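Local coordinates for ethyl tert-butyl ether degradation EthD protein (Ralstonia eutropha JMP134, PDB 3BF4) that is of unknown function but belongs to the EthD family, with a ferredoxin-like fold, and may have oxidoreductase activity, at residues A38-R43 with A106-I111. The protein carries 3 engineered substitutions. Numbering follows the deposited sequence. Where two conformers were deposited one is given.
With EDO (1,2-ethanediol), chain C.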
# COMPACT_ATOMS: atom_id res chain seq x y z
N ALA A 38 4.23 16.43 8.75
CA ALA A 38 4.21 17.68 7.96
C ALA A 38 5.42 17.79 7.04
O ALA A 38 5.27 18.04 5.85
CB ALA A 38 4.12 18.93 8.88
N TYR A 39 6.62 17.59 7.60
CA TYR A 39 7.87 17.63 6.81
C TYR A 39 7.83 16.54 5.74
O TYR A 39 8.16 16.77 4.58
CB TYR A 39 9.10 17.42 7.72
CG TYR A 39 10.44 17.63 7.01
CD1 TYR A 39 10.99 16.63 6.19
CD2 TYR A 39 11.15 18.83 7.17
CE1 TYR A 39 12.21 16.82 5.54
CE2 TYR A 39 12.39 19.03 6.51
CZ TYR A 39 12.90 18.02 5.70
OH TYR A 39 14.10 18.18 5.04
N TYR A 40 7.44 15.34 6.15
CA TYR A 40 7.33 14.20 5.25
C TYR A 40 6.49 14.50 4.01
O TYR A 40 6.94 14.32 2.89
CB TYR A 40 6.75 13.00 6.00
CG TYR A 40 6.69 11.74 5.20
CD1 TYR A 40 7.86 11.23 4.61
CD2 TYR A 40 5.51 11.01 5.07
CE1 TYR A 40 7.84 10.04 3.88
CE2 TYR A 40 5.48 9.80 4.33
CZ TYR A 40 6.65 9.33 3.75
OH TYR A 40 6.63 8.17 3.02
N CYS A 41 5.30 15.03 4.25
CA CYS A 41 4.35 15.35 3.20
C CYS A 41 4.67 16.58 2.33
O CYS A 41 4.55 16.48 1.11
CB CYS A 41 2.98 15.57 3.84
SG CYS A 41 1.70 15.95 2.69
N ASP A 42 5.03 17.71 2.95
CA ASP A 42 5.28 18.97 2.19
C ASP A 42 6.73 19.22 1.78
O ASP A 42 6.96 20.02 0.87
CB ASP A 42 4.60 20.28 2.75
CG ASP A 42 3.92 20.11 4.11
OD1 ASP A 42 3.06 19.21 4.22
OD2 ASP A 42 4.18 20.91 5.04
N ARG A 43 7.71 18.54 2.40
CA ARG A 43 9.15 18.73 2.07
C ARG A 43 9.77 17.50 1.43
O ARG A 43 10.29 17.58 0.31
CB ARG A 43 9.97 19.11 3.31
CG ARG A 43 9.48 20.36 4.07
CD ARG A 43 9.95 21.63 3.43
NE ARG A 43 11.38 21.86 3.68
CZ ARG A 43 11.92 22.51 4.73
NH1 ARG A 43 11.17 23.04 5.70
NH2 ARG A 43 13.25 22.63 4.80
N ALA A 106 16.45 11.41 8.16
CA ALA A 106 16.75 11.92 9.52
C ALA A 106 16.07 13.27 9.87
O ALA A 106 15.93 13.58 11.05
CB ALA A 106 18.27 12.04 9.74
N ASN A 107 15.69 14.06 8.87
CA ASN A 107 15.01 15.33 9.08
C ASN A 107 13.56 15.22 9.56
O ASN A 107 13.00 16.22 10.03
CB ASN A 107 15.10 16.20 7.82
CG ASN A 107 16.54 16.57 7.47
OD1 ASN A 107 17.35 16.86 8.34
ND2 ASN A 107 16.85 16.57 6.18
N TYR A 108 12.93 14.06 9.39
CA TYR A 108 11.56 13.83 9.85
C TYR A 108 11.35 12.58 10.71
O TYR A 108 10.31 12.48 11.35
CB TYR A 108 10.57 13.83 8.68
CG TYR A 108 10.79 12.78 7.62
CD1 TYR A 108 10.19 11.52 7.71
CD2 TYR A 108 11.58 13.05 6.50
CE1 TYR A 108 10.39 10.54 6.70
CE2 TYR A 108 11.78 12.10 5.50
CZ TYR A 108 11.20 10.84 5.61
OH TYR A 108 11.41 9.90 4.64
N THR A 109 12.30 11.64 10.73
CA THR A 109 12.14 10.41 11.52
C THR A 109 13.43 9.62 11.73
O THR A 109 14.39 9.73 10.95
CB THR A 109 11.13 9.43 10.82
OG1 THR A 109 10.80 8.35 11.70
CG2 THR A 109 11.69 8.84 9.48
N ASP A 110 13.47 8.82 12.81
CA ASP A 110 14.56 7.86 13.07
C ASP A 110 14.09 6.42 12.79
O ASP A 110 14.83 5.46 13.06
CB ASP A 110 15.11 8.00 14.51
CG ASP A 110 16.00 9.22 14.70
OD1 ASP A 110 16.77 9.59 13.78
OD2 ASP A 110 15.97 9.79 15.81
N ILE A 111 12.90 6.25 12.21
CA ILE A 111 12.35 4.94 11.87
C ILE A 111 12.90 4.49 10.51
O ILE A 111 12.80 5.23 9.53
CB ILE A 111 10.78 4.97 11.83
CG1 ILE A 111 10.21 5.41 13.20
CG2 ILE A 111 10.23 3.60 11.42
CD1 ILE A 111 8.69 5.47 13.29
C1 EDO C . 9.65 8.21 0.94
O1 EDO C . 9.24 7.55 2.15
C2 EDO C . 11.12 7.95 0.59
O2 EDO C . 11.90 7.67 1.76
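Y39 on the first turns of helix 37-52 faces Y108 in the loop between helix 87-103 and strand 114-120, their CA atoms 6.1 Å apart. The CB of Y108 is directed at the helix, and its ring lies against two consecutive tyrosines. Y40 comes over one face, CD1 lying 3.4 Å from Y108 CE1, and the two planes meet obliquely at 41°, neither stacked nor edge-to-face. Y39 crosses Y108 at about a right angle, with its CD1 3.6 Å from Y108 CD2. Because CG of Y39 is anti to the backbone N (chi1 -172°), its ring reaches out along the loop to N107, whose CB sits 3.6 Å from Y39 CZ. The carbonyl O of N107 lies over one face of that ring, and CB of R43 covers the opposite face. Y39 OH and N107 ND2 both bond to D104 and so share one carboxylate. Y40 OH shares a 2.8 Å hydrogen bond with O1 of an ethanediol, probably from the crystallisation liquor, while Y108 OH is hydrogen-bonded to Y27 OH. Apolar ring packing thus joins helix to loop, and beside Y108 OH the hydroxyls of Y40 and Y27 hold a small polar molecule in the crystal.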